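Local coordinates for SAM-dependent methyltransferase (Exiguobacterium sibiricum 255-15, PDB 3D2L), which probably transfers a methyl group from S-adenosylmethionine to a still unidentified acceptor, as a methyltransferase with a Rossmann-like domain, at residues F135-M143 with Q198-Y206; M143-Y152 with W163-V174. All blocks are in the same frame, centred on the assembly; numbering follows the deposited sequence. Where two conformers were deposited one is given.

Contact 1 (F135-M143 with Q198-Y206)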
loop_
_atom_site.group_PDB
_atom_site.type_symbol
_atom_site.label_atom_id
_atom_site.label_comp_id
_atom_site.label_asym_id
_atom_site.label_seq_id
_atom_site.Cartn_x
_atom_site.Cartn_y
_atom_site.Cartn_z
ATOM N N PHE A 135 2.612 -1.280 8.340
ATOM C CA PHE A 135 1.804 -1.692 7.204
ATOM C C PHE A 135 0.372 -1.994 7.649
ATOM O O PHE A 135 0.106 -2.339 8.797
ATOM C CB PHE A 135 2.365 -2.923 6.430
ATOM C CG PHE A 135 2.444 -4.207 7.250
ATOM C CD1 PHE A 135 1.392 -5.103 7.285
ATOM C CD2 PHE A 135 3.576 -4.516 7.971
ATOM C CE1 PHE A 135 1.466 -6.269 8.018
ATOM C CE2 PHE A 135 3.653 -5.703 8.692
ATOM C CZ PHE A 135 2.606 -6.558 8.724
ATOM N N ASP A 136 -0.547 -1.859 6.700
ATOM C CA ASP A 136 -1.955 -2.177 6.927
ATOM C C ASP A 136 -2.400 -3.136 5.829
ATOM O O ASP A 136 -1.966 -3.026 4.648
ATOM C CB ASP A 136 -2.836 -0.926 6.949
ATOM C CG ASP A 136 -2.698 -0.092 5.678
ATOM O OD1 ASP A 136 -1.669 0.613 5.513
ATOM O OD2 ASP A 136 -3.646 -0.120 4.871
ATOM N N VAL A 137 -3.233 -4.096 6.236
ATOM C CA VAL A 137 -3.694 -5.166 5.342
ATOM C C VAL A 137 -5.156 -5.458 5.532
ATOM O O VAL A 137 -5.755 -5.068 6.533
ATOM C CB VAL A 137 -2.909 -6.509 5.566
ATOM C CG1 VAL A 137 -1.466 -6.430 5.027
ATOM C CG2 VAL A 137 -2.925 -6.942 7.033
ATOM N N HIS A 138 -5.735 -6.136 4.549
ATOM C CA HIS A 138 -7.095 -6.592 4.654
ATOM C C HIS A 138 -7.191 -7.655 5.740
ATOM O O HIS A 138 -6.268 -8.430 5.935
ATOM C CB HIS A 138 -7.586 -7.236 3.340
ATOM C CG HIS A 138 -7.492 -6.335 2.148
ATOM N ND1 HIS A 138 -7.970 -5.046 2.160
ATOM C CD2 HIS A 138 -7.006 -6.547 0.901
ATOM C CE1 HIS A 138 -7.805 -4.508 0.969
ATOM N NE2 HIS A 138 -7.221 -5.398 0.182
ATOM N N SER A 139 -8.327 -7.668 6.428
ATOM C CA SER A 139 -8.624 -8.686 7.393
ATOM C C SER A 139 -9.240 -9.826 6.625
ATOM O O SER A 139 -9.755 -9.603 5.515
ATOM C CB SER A 139 -9.667 -8.186 8.358
ATOM O OG SER A 139 -10.850 -7.857 7.642
ATOM N N PRO A 140 -9.193 -11.051 7.190
ATOM C CA PRO A 140 -9.926 -12.192 6.612
ATOM C C PRO A 140 -11.426 -11.884 6.405
ATOM O O PRO A 140 -11.996 -12.259 5.380
ATOM C CB PRO A 140 -9.736 -13.281 7.665
ATOM C CG PRO A 140 -8.451 -12.963 8.273
ATOM C CD PRO A 140 -8.413 -11.470 8.368
ATOM N N TYR A 141 -12.042 -11.170 7.343
ATOM C CA TYR A 141 -13.458 -10.792 7.256
ATOM C C TYR A 141 -13.785 -9.977 6.005
ATOM O O TYR A 141 -14.811 -10.210 5.363
ATOM C CB TYR A 141 -13.862 -10.012 8.517
ATOM C CG TYR A 141 -15.305 -9.563 8.557
ATOM C CD1 TYR A 141 -16.319 -10.447 8.923
ATOM C CD2 TYR A 141 -15.654 -8.260 8.255
ATOM C CE1 TYR A 141 -17.633 -10.041 8.962
ATOM C CE2 TYR A 141 -16.971 -7.849 8.285
ATOM C CZ TYR A 141 -17.948 -8.739 8.640
ATOM O OH TYR A 141 -19.250 -8.327 8.686
ATOM N N LYS A 142 -12.921 -9.018 5.656
ATOM C CA LYS A 142 -13.103 -8.202 4.444
ATOM C C LYS A 142 -13.109 -9.071 3.210
ATOM O O LYS A 142 -13.946 -8.915 2.321
ATOM C CB LYS A 142 -12.006 -7.155 4.311
ATOM C CG LYS A 142 -12.183 -6.254 3.101
ATOM C CD LYS A 142 -11.362 -5.031 3.241
ATOM C CE LYS A 142 -11.569 -4.035 2.122
ATOM N NZ LYS A 142 -10.802 -2.758 2.445
HETATM N N MSE A 143 -12.166 -10.000 3.160
HETATM C CA MSE A 143 -12.077 -10.932 2.037
HETATM C C MSE A 143 -13.374 -11.716 1.898
HETATM O O MSE A 143 -13.862 -11.927 0.788
HETATM C CB MSE A 143 -10.925 -11.922 2.231
HETATM C CG MSE A 143 -9.556 -11.300 2.497
HETATM SE SE MSE A 143 -8.971 -10.018 1.146
HETATM C CE MSE A 143 -9.290 -11.149 -0.393
ATOM N N GLN A 198 -4.896 -10.198 -4.841
ATOM C CA GLN A 198 -4.537 -9.904 -3.462
ATOM C C GLN A 198 -4.794 -11.093 -2.570
ATOM O O GLN A 198 -5.663 -11.910 -2.852
ATOM C CB GLN A 198 -5.262 -8.688 -2.945
ATOM C CG GLN A 198 -4.671 -7.390 -3.410
ATOM C CD GLN A 198 -5.329 -6.219 -2.728
ATOM O OE1 GLN A 198 -6.579 -6.182 -2.602
ATOM N NE2 GLN A 198 -4.513 -5.251 -2.261
ATOM N N ARG A 199 -3.987 -11.198 -1.518
ATOM C CA ARG A 199 -4.096 -12.277 -0.600
ATOM C C ARG A 199 -3.737 -11.786 0.801
ATOM O O ARG A 199 -2.832 -10.949 1.013
ATOM C CB ARG A 199 -3.178 -13.449 -1.035
ATOM C CG ARG A 199 -3.209 -14.647 -0.125
ATOM C CD ARG A 199 -2.283 -15.704 -0.659
ATOM N NE ARG A 199 -2.314 -16.887 0.185
ATOM C CZ ARG A 199 -1.562 -17.943 -0.024
ATOM N NH1 ARG A 199 -0.742 -17.988 -1.069
ATOM N NH2 ARG A 199 -1.663 -18.975 0.800
ATOM N N THR A 200 -4.487 -12.287 1.766
ATOM C CA THR A 200 -4.236 -11.956 3.131
ATOM C C THR A 200 -4.175 -13.224 3.982
ATOM O O THR A 200 -4.340 -14.364 3.475
ATOM C CB THR A 200 -5.221 -10.857 3.648
ATOM O OG1 THR A 200 -4.603 -10.150 4.725
ATOM C CG2 THR A 200 -6.596 -11.461 4.079
ATOM N N TYR A 201 -3.850 -13.007 5.249
ATOM C CA TYR A 201 -3.663 -14.026 6.256
ATOM C C TYR A 201 -4.227 -13.530 7.592
ATOM O O TYR A 201 -4.407 -12.293 7.794
ATOM C CB TYR A 201 -2.156 -14.320 6.431
ATOM C CG TYR A 201 -1.483 -14.751 5.148
ATOM C CD1 TYR A 201 -0.892 -13.807 4.290
ATOM C CD2 TYR A 201 -1.446 -16.093 4.777
ATOM C CE1 TYR A 201 -0.310 -14.197 3.100
ATOM C CE2 TYR A 201 -0.820 -16.491 3.612
ATOM C CZ TYR A 201 -0.265 -15.536 2.772
ATOM O OH TYR A 201 0.340 -15.927 1.589
ATOM N N PRO A 202 -4.562 -14.475 8.497
ATOM C CA PRO A 202 -4.931 -14.047 9.843
ATOM C C PRO A 202 -3.781 -13.215 10.448
ATOM O O PRO A 202 -2.623 -13.472 10.162
ATOM C CB PRO A 202 -5.114 -15.368 10.590
ATOM C CG PRO A 202 -5.502 -16.349 9.530
ATOM C CD PRO A 202 -4.703 -15.934 8.323
ATOM N N PRO A 203 -4.091 -12.191 11.248
ATOM C CA PRO A 203 -3.017 -11.373 11.827
ATOM C C PRO A 203 -1.905 -12.154 12.533
ATOM O O PRO A 203 -0.754 -11.785 12.455
ATOM C CB PRO A 203 -3.755 -10.472 12.817
ATOM C CG PRO A 203 -5.134 -10.403 12.289
ATOM C CD PRO A 203 -5.435 -11.693 11.606
ATOM N N GLU A 204 -2.258 -13.236 13.193
ATOM C CA GLU A 204 -1.284 -14.073 13.875
ATOM C C GLU A 204 -0.208 -14.619 12.928
ATOM O O GLU A 204 0.894 -14.869 13.362
ATOM C CB GLU A 204 -1.986 -15.266 14.522
ATOM C CG GLU A 204 -2.959 -14.893 15.636
ATOM C CD GLU A 204 -4.302 -14.281 15.182
ATOM O OE1 GLU A 204 -4.729 -14.431 13.998
ATOM O OE2 GLU A 204 -4.943 -13.651 16.061
ATOM N N GLN A 205 -0.558 -14.866 11.664
ATOM C CA GLN A 205 0.407 -15.370 10.687
ATOM C C GLN A 205 1.421 -14.288 10.375
ATOM O O GLN A 205 2.621 -14.555 10.304
ATOM C CB GLN A 205 -0.266 -15.803 9.378
ATOM C CG GLN A 205 0.748 -16.276 8.344
ATOM C CD GLN A 205 1.544 -17.472 8.815
ATOM O OE1 GLN A 205 1.115 -18.595 8.630
ATOM N NE2 GLN A 205 2.723 -17.241 9.383
ATOM N N TYR A 206 0.934 -13.057 10.202
ATOM C CA TYR A 206 1.824 -11.929 9.979
ATOM C C TYR A 206 2.758 -11.643 11.175
ATOM O O TYR A 206 3.907 -11.291 10.969
ATOM C CB TYR A 206 1.053 -10.646 9.648
ATOM C CG TYR A 206 0.467 -10.594 8.217
ATOM C CD1 TYR A 206 1.298 -10.395 7.110
ATOM C CD2 TYR A 206 -0.887 -10.645 8.011
ATOM C CE1 TYR A 206 0.779 -10.325 5.819
ATOM C CE2 TYR A 206 -1.428 -10.538 6.746
ATOM C CZ TYR A 206 -0.593 -10.382 5.645
ATOM O OH TYR A 206 -1.129 -10.293 4.392
HETATM O O HOH W 1 -5.029 -9.833 8.582
#
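Thr200 and His138 make the shorter of the two direct hydrogen bonds across the contact: OG1 of Thr200 donates to the backbone O of His138 at 2.7 Å, tilted from the carbonyl plane. It forms beside the seven-stranded sheet of the Rossmann-like methyltransferase fold (order 3-2-1-4-5-7-6), where the carboxyl end of strand 131-138 meets the chain that returns from the inserted antiparallel sheet and enters helix 203-212. With chi1 at -154°, OG1 lies roughly opposite its own backbone N and is carried toward strand 131-138. The second bond runs from His138 NE2 to Gln198 OE1 over 3.0 Å. The oxygen is near the imidazole plane, whereas the nitrogen stands above the amide's carbonyl plane, the two flat groups being 81° apart. His176 NE2 also bonds Gln198 OE1, and Gln198 NE2 donates to Asp105 OD2, which together is consistent with this amide orientation.

One water donates to His138 O (3.2 Å) and to Tyr201 O (2.7 Å), giving that histidine carbonyl a second donor. Where helix 140-144 starts, Ser139 is the N-cap, its OG accepting from Lys142 N at 3.1 Å; Ala233 O is a further partner of this hydroxyl.

Farther out the contact is apolar. Thr200 CG2 appears to lie against the selenomethionine Met143, modelled in two conformers. Val137 meets Tyr206 from the opposite direction, CG2 coming within 3.9 Å of CE2. Pro140 packs its CG against Pro202 CA at 4.0 Å. The Phe135 and Tyr206 rings meet obliquely, their planes at 55°, with Phe135 CE1 over one face of the tyrosine, 4.2 Å from its CD1.

Contact 2 (M143-Y152 with W163-V174)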
loop_
_atom_site.group_PDB
_atom_site.type_symbol
_atom_site.label_atom_id
_atom_site.label_comp_id
_atom_site.label_asym_id
_atom_site.label_seq_id
_atom_site.Cartn_x
_atom_site.Cartn_y
_atom_site.Cartn_z
HETATM N N MSE A 143 -12.166 -10.000 3.160
HETATM C CA MSE A 143 -12.077 -10.932 2.037
HETATM C C MSE A 143 -13.374 -11.716 1.898
HETATM O O MSE A 143 -13.862 -11.927 0.788
HETATM C CB MSE A 143 -10.925 -11.922 2.231
HETATM C CG MSE A 143 -9.556 -11.300 2.497
HETATM SE SE MSE A 143 -8.971 -10.018 1.146
HETATM C CE MSE A 143 -9.290 -11.149 -0.393
ATOM N N GLU A 144 -13.929 -12.135 3.033
ATOM C CA GLU A 144 -15.132 -12.953 3.020
ATOM C C GLU A 144 -16.433 -12.158 2.828
ATOM O O GLU A 144 -17.487 -12.756 2.610
ATOM C CB GLU A 144 -15.190 -13.814 4.285
ATOM C CG GLU A 144 -13.923 -14.670 4.573
ATOM C CD GLU A 144 -13.648 -15.789 3.561
ATOM O OE1 GLU A 144 -13.609 -15.530 2.342
ATOM O OE2 GLU A 144 -13.414 -16.932 4.006
ATOM N N THR A 145 -16.364 -10.822 2.873
ATOM C CA THR A 145 -17.551 -9.968 2.686
ATOM C C THR A 145 -17.476 -9.042 1.453
ATOM O O THR A 145 -18.087 -9.334 0.425
ATOM C CB THR A 145 -17.880 -9.130 3.971
ATOM O OG1 THR A 145 -16.789 -8.258 4.277
ATOM C CG2 THR A 145 -18.188 -10.041 5.190
ATOM N N LEU A 146 -16.696 -7.958 1.549
ATOM C CA LEU A 146 -16.594 -6.926 0.503
ATOM C C LEU A 146 -15.950 -7.392 -0.804
ATOM O O LEU A 146 -16.186 -6.790 -1.859
ATOM C CB LEU A 146 -15.834 -5.684 1.033
ATOM C CG LEU A 146 -16.504 -4.965 2.215
ATOM C CD1 LEU A 146 -15.605 -3.875 2.771
ATOM C CD2 LEU A 146 -17.864 -4.396 1.805
ATOM N N PHE A 147 -15.157 -8.463 -0.732
ATOM C CA PHE A 147 -14.522 -9.011 -1.923
ATOM C C PHE A 147 -15.094 -10.363 -2.293
ATOM O O PHE A 147 -14.491 -11.073 -3.077
ATOM C CB PHE A 147 -13.012 -9.134 -1.734
ATOM C CG PHE A 147 -12.290 -7.805 -1.546
ATOM C CD1 PHE A 147 -12.719 -6.651 -2.189
ATOM C CD2 PHE A 147 -11.125 -7.754 -0.801
ATOM C CE1 PHE A 147 -12.026 -5.431 -2.018
ATOM C CE2 PHE A 147 -10.430 -6.574 -0.659
ATOM C CZ PHE A 147 -10.872 -5.432 -1.270
ATOM N N ASN A 148 -16.262 -10.689 -1.752
ATOM C CA ASN A 148 -16.920 -11.979 -1.987
ATOM C C ASN A 148 -18.023 -11.894 -3.059
ATOM O O ASN A 148 -19.214 -11.994 -2.754
ATOM C CB ASN A 148 -17.493 -12.483 -0.671
ATOM C CG ASN A 148 -17.842 -13.969 -0.703
ATOM O OD1 ASN A 148 -17.745 -14.635 -1.737
ATOM N ND2 ASN A 148 -18.233 -14.493 0.447
ATOM N N GLY A 149 -17.601 -11.726 -4.311
ATOM C CA GLY A 149 -18.527 -11.619 -5.445
ATOM C C GLY A 149 -19.277 -10.297 -5.514
ATOM O O GLY A 149 -20.494 -10.284 -5.701
ATOM N N LYS A 150 -18.565 -9.192 -5.309
ATOM C CA LYS A 150 -19.145 -7.853 -5.357
ATOM C C LYS A 150 -18.757 -7.067 -6.613
ATOM O O LYS A 150 -17.696 -7.272 -7.208
ATOM C CB LYS A 150 -18.713 -7.059 -4.141
ATOM C CG LYS A 150 -19.159 -7.664 -2.792
ATOM C CD LYS A 150 -20.690 -7.745 -2.682
ATOM C CE LYS A 150 -21.180 -8.278 -1.334
ATOM N NZ LYS A 150 -20.709 -9.648 -1.071
ATOM N N THR A 151 -19.618 -6.128 -6.990
ATOM C CA THR A 151 -19.368 -5.262 -8.120
ATOM C C THR A 151 -19.320 -3.810 -7.678
ATOM O O THR A 151 -20.219 -3.340 -6.985
ATOM C CB THR A 151 -20.462 -5.418 -9.188
ATOM O OG1 THR A 151 -20.496 -6.786 -9.602
ATOM C CG2 THR A 151 -20.151 -4.536 -10.393
ATOM N N TYR A 152 -18.278 -3.116 -8.105
ATOM C CA TYR A 152 -18.088 -1.700 -7.826
ATOM C C TYR A 152 -17.905 -0.949 -9.121
ATOM O O TYR A 152 -17.262 -1.425 -10.044
ATOM C CB TYR A 152 -16.879 -1.481 -6.928
ATOM C CG TYR A 152 -16.987 -2.285 -5.646
ATOM C CD1 TYR A 152 -17.922 -1.943 -4.672
ATOM C CD2 TYR A 152 -16.177 -3.399 -5.421
ATOM C CE1 TYR A 152 -18.048 -2.689 -3.498
ATOM C CE2 TYR A 152 -16.276 -4.134 -4.240
ATOM C CZ TYR A 152 -17.219 -3.780 -3.284
ATOM O OH TYR A 152 -17.352 -4.510 -2.111
ATOM N N TRP A 163 -15.455 -2.760 -11.556
ATOM C CA TRP A 163 -14.588 -3.596 -10.747
ATOM C C TRP A 163 -15.354 -4.743 -10.121
ATOM O O TRP A 163 -16.302 -4.532 -9.377
ATOM C CB TRP A 163 -13.964 -2.702 -9.701
ATOM C CG TRP A 163 -13.252 -3.359 -8.554
ATOM C CD1 TRP A 163 -12.842 -4.646 -8.448
ATOM C CD2 TRP A 163 -12.710 -2.676 -7.418
ATOM N NE1 TRP A 163 -12.172 -4.839 -7.263
ATOM C CE2 TRP A 163 -12.052 -3.645 -6.620
ATOM C CE3 TRP A 163 -12.746 -1.350 -6.980
ATOM C CZ2 TRP A 163 -11.444 -3.338 -5.400
ATOM C CZ3 TRP A 163 -12.127 -1.034 -5.777
ATOM C CH2 TRP A 163 -11.481 -2.035 -4.998
ATOM N N PHE A 164 -14.964 -5.964 -10.483
ATOM C CA PHE A 164 -15.524 -7.170 -9.909
ATOM C C PHE A 164 -14.495 -7.727 -8.930
ATOM O O PHE A 164 -13.327 -7.892 -9.278
ATOM C CB PHE A 164 -15.798 -8.253 -10.943
ATOM C CG PHE A 164 -16.741 -7.818 -12.041
ATOM C CD1 PHE A 164 -17.993 -7.303 -11.738
ATOM C CD2 PHE A 164 -16.397 -7.980 -13.375
ATOM C CE1 PHE A 164 -18.866 -6.902 -12.753
ATOM C CE2 PHE A 164 -17.269 -7.591 -14.380
ATOM C CZ PHE A 164 -18.495 -7.055 -14.065
ATOM N N ALA A 165 -14.946 -8.051 -7.730
ATOM C CA ALA A 165 -14.077 -8.567 -6.685
ATOM C C ALA A 165 -14.641 -9.916 -6.321
ATOM O O ALA A 165 -15.782 -10.015 -5.864
ATOM C CB ALA A 165 -14.081 -7.626 -5.510
ATOM N N ASP A 166 -13.869 -10.968 -6.599
ATOM C CA ASP A 166 -14.281 -12.351 -6.348
ATOM C C ASP A 166 -13.204 -13.171 -5.639
ATOM O O ASP A 166 -12.038 -12.921 -5.843
ATOM C CB ASP A 166 -14.578 -13.042 -7.673
ATOM C CG ASP A 166 -15.812 -12.513 -8.341
ATOM O OD1 ASP A 166 -16.903 -13.007 -8.005
ATOM O OD2 ASP A 166 -15.683 -11.643 -9.225
ATOM N N PRO A 167 -13.590 -14.205 -4.857
ATOM C CA PRO A 167 -12.543 -14.999 -4.204
ATOM C C PRO A 167 -11.588 -15.655 -5.211
ATOM O O PRO A 167 -11.991 -16.052 -6.294
ATOM C CB PRO A 167 -13.322 -16.083 -3.435
ATOM C CG PRO A 167 -14.701 -15.591 -3.345
ATOM C CD PRO A 167 -14.937 -14.708 -4.544
ATOM N N GLY A 168 -10.324 -15.758 -4.853
ATOM C CA GLY A 168 -9.329 -16.394 -5.705
ATOM C C GLY A 168 -9.293 -17.860 -5.343
ATOM O O GLY A 168 -10.171 -18.333 -4.613
ATOM N N GLU A 169 -8.255 -18.560 -5.798
ATOM C CA GLU A 169 -8.119 -20.007 -5.556
ATOM C C GLU A 169 -7.593 -20.314 -4.166
ATOM O O GLU A 169 -8.032 -21.260 -3.524
ATOM C CB GLU A 169 -7.184 -20.649 -6.588
ATOM C CG GLU A 169 -7.614 -20.443 -8.034
ATOM C CD GLU A 169 -9.013 -20.974 -8.315
ATOM O OE1 GLU A 169 -9.361 -22.060 -7.792
ATOM O OE2 GLU A 169 -9.758 -20.299 -9.061
ATOM N N GLU A 170 -6.622 -19.543 -3.710
ATOM C CA GLU A 170 -6.080 -19.731 -2.365
ATOM C C GLU A 170 -7.009 -19.146 -1.302
ATOM O O GLU A 170 -7.771 -18.201 -1.578
ATOM C CB GLU A 170 -4.713 -19.049 -2.241
ATOM C CG GLU A 170 -3.602 -19.709 -3.034
ATOM C CD GLU A 170 -3.164 -21.053 -2.446
ATOM O OE1 GLU A 170 -3.221 -21.235 -1.208
ATOM O OE2 GLU A 170 -2.740 -21.931 -3.226
ATOM N N PRO A 171 -6.920 -19.660 -0.064
ATOM C CA PRO A 171 -7.740 -19.084 0.999
ATOM C C PRO A 171 -7.420 -17.617 1.229
ATOM O O PRO A 171 -6.265 -17.219 1.139
ATOM C CB PRO A 171 -7.347 -19.888 2.245
ATOM C CG PRO A 171 -6.045 -20.529 1.893
ATOM C CD PRO A 171 -6.088 -20.769 0.424
ATOM N N LEU A 172 -8.449 -16.833 1.526
ATOM C CA LEU A 172 -8.297 -15.405 1.811
ATOM C C LEU A 172 -7.621 -14.635 0.667
ATOM O O LEU A 172 -6.830 -13.702 0.894
ATOM C CB LEU A 172 -7.538 -15.213 3.126
ATOM C CG LEU A 172 -8.094 -15.913 4.373
ATOM C CD1 LEU A 172 -7.212 -15.559 5.588
ATOM C CD2 LEU A 172 -9.563 -15.533 4.592
ATOM N N SER A 173 -7.967 -15.010 -0.565
ATOM C CA SER A 173 -7.452 -14.350 -1.766
ATOM C C SER A 173 -8.620 -13.746 -2.543
ATOM O O SER A 173 -9.776 -14.154 -2.387
ATOM C CB SER A 173 -6.660 -15.327 -2.648
ATOM O OG SER A 173 -7.522 -16.204 -3.348
ATOM N N VAL A 174 -8.304 -12.751 -3.355
ATOM C CA VAL A 174 -9.293 -12.054 -4.175
ATOM C C VAL A 174 -8.654 -11.793 -5.523
ATOM O O VAL A 174 -7.436 -11.578 -5.605
ATOM C CB VAL A 174 -9.758 -10.700 -3.532
ATOM C CG1 VAL A 174 -8.582 -9.822 -3.275
ATOM C CG2 VAL A 174 -10.702 -9.908 -4.421
HETATM O O HOH W 2 -11.094 -18.231 2.245
HETATM O O HOH W 3 -11.236 -15.136 -0.163
HETATM O O HOH W 4 -18.241 -10.043 -8.911
#
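Tyr152 turns its ring edge toward the face of the six-membered ring of Trp163, an edge-to-face pair with planes at 62°; its CD2 stands over the indole, 4.1 Å from Trp163 CD2. The two residues are a hydrogen-bonded pair of the antiparallel beta hairpin of strands 150-155 and 159-167, the first two of the four-stranded sheet inserted between strand 131-138 and helix 203-212. Both backbone bonds of the pair are short, Tyr152 N to Trp163 O being 2.7 Å and nearly straight. Lys150 and Ala165 form the next hydrogen-bonded pair, in which Ala165 N donates to Lys150 O at 2.9 Å. Between them, Thr151 and Phe164 are a non-hydrogen-bonded pair whose side chains run alongside each other on the other face of the sheet, with Thr151 OG1 at the edge of the phenyl ring, near its plane.

The hairpin register is broken where Gly149 and Lys150 both face Ala165, a G1 beta bulge; the positive phi of Gly149, 73°, fits that position. Just before it, a type I turn from Thr145 to Asn148 brings Phe147 back over the sheet. Its CD1 lies 3.7 Å from Ala165 CB, and its CB is 3.6 Å from Val174 CG2. His176 meets this phenyl ring edge-to-face.

Asn148 OD1 lies beside Pro167 CG. Side-chain and backbone donors together tie back the loop leading into the hairpin: Tyr152 OH donates to Leu146 O at 2.6 Å, in the carbonyl plane and on a lone pair. The Lys150 chain bends at chi2 and again at chi4 (both -61°), folding NZ back to Thr145 O at 3.0 Å, while the backbone N of Asn148 reaches the same oxygen from the opposite face of its plane, 3.1 Å away.

In the fold
Contact 2 is nested along the chain inside the loop closed by contact 1, and their centres lie about 13 Å apart. They share Met143 and helix 140-144, and strands 173-183 and 189-199 and the loops at their ends join them: Gln198 O lies 2.8 Å from Val174 N and Thr200 N 2.9 Å from Leu172 O, both probable hydrogen bonds. The side chains also pack together, His138 NE2 lying 3.5 Å from Phe147 CE2. Together they connect the inserted antiparallel sheet to the Rossmann-like core at the carboxyl end of strand 131-138. In this family the carboxyl ends of the parallel strands commonly border the active-site cleft, so contact 1 probably lies near it; no cosubstrate is modelled.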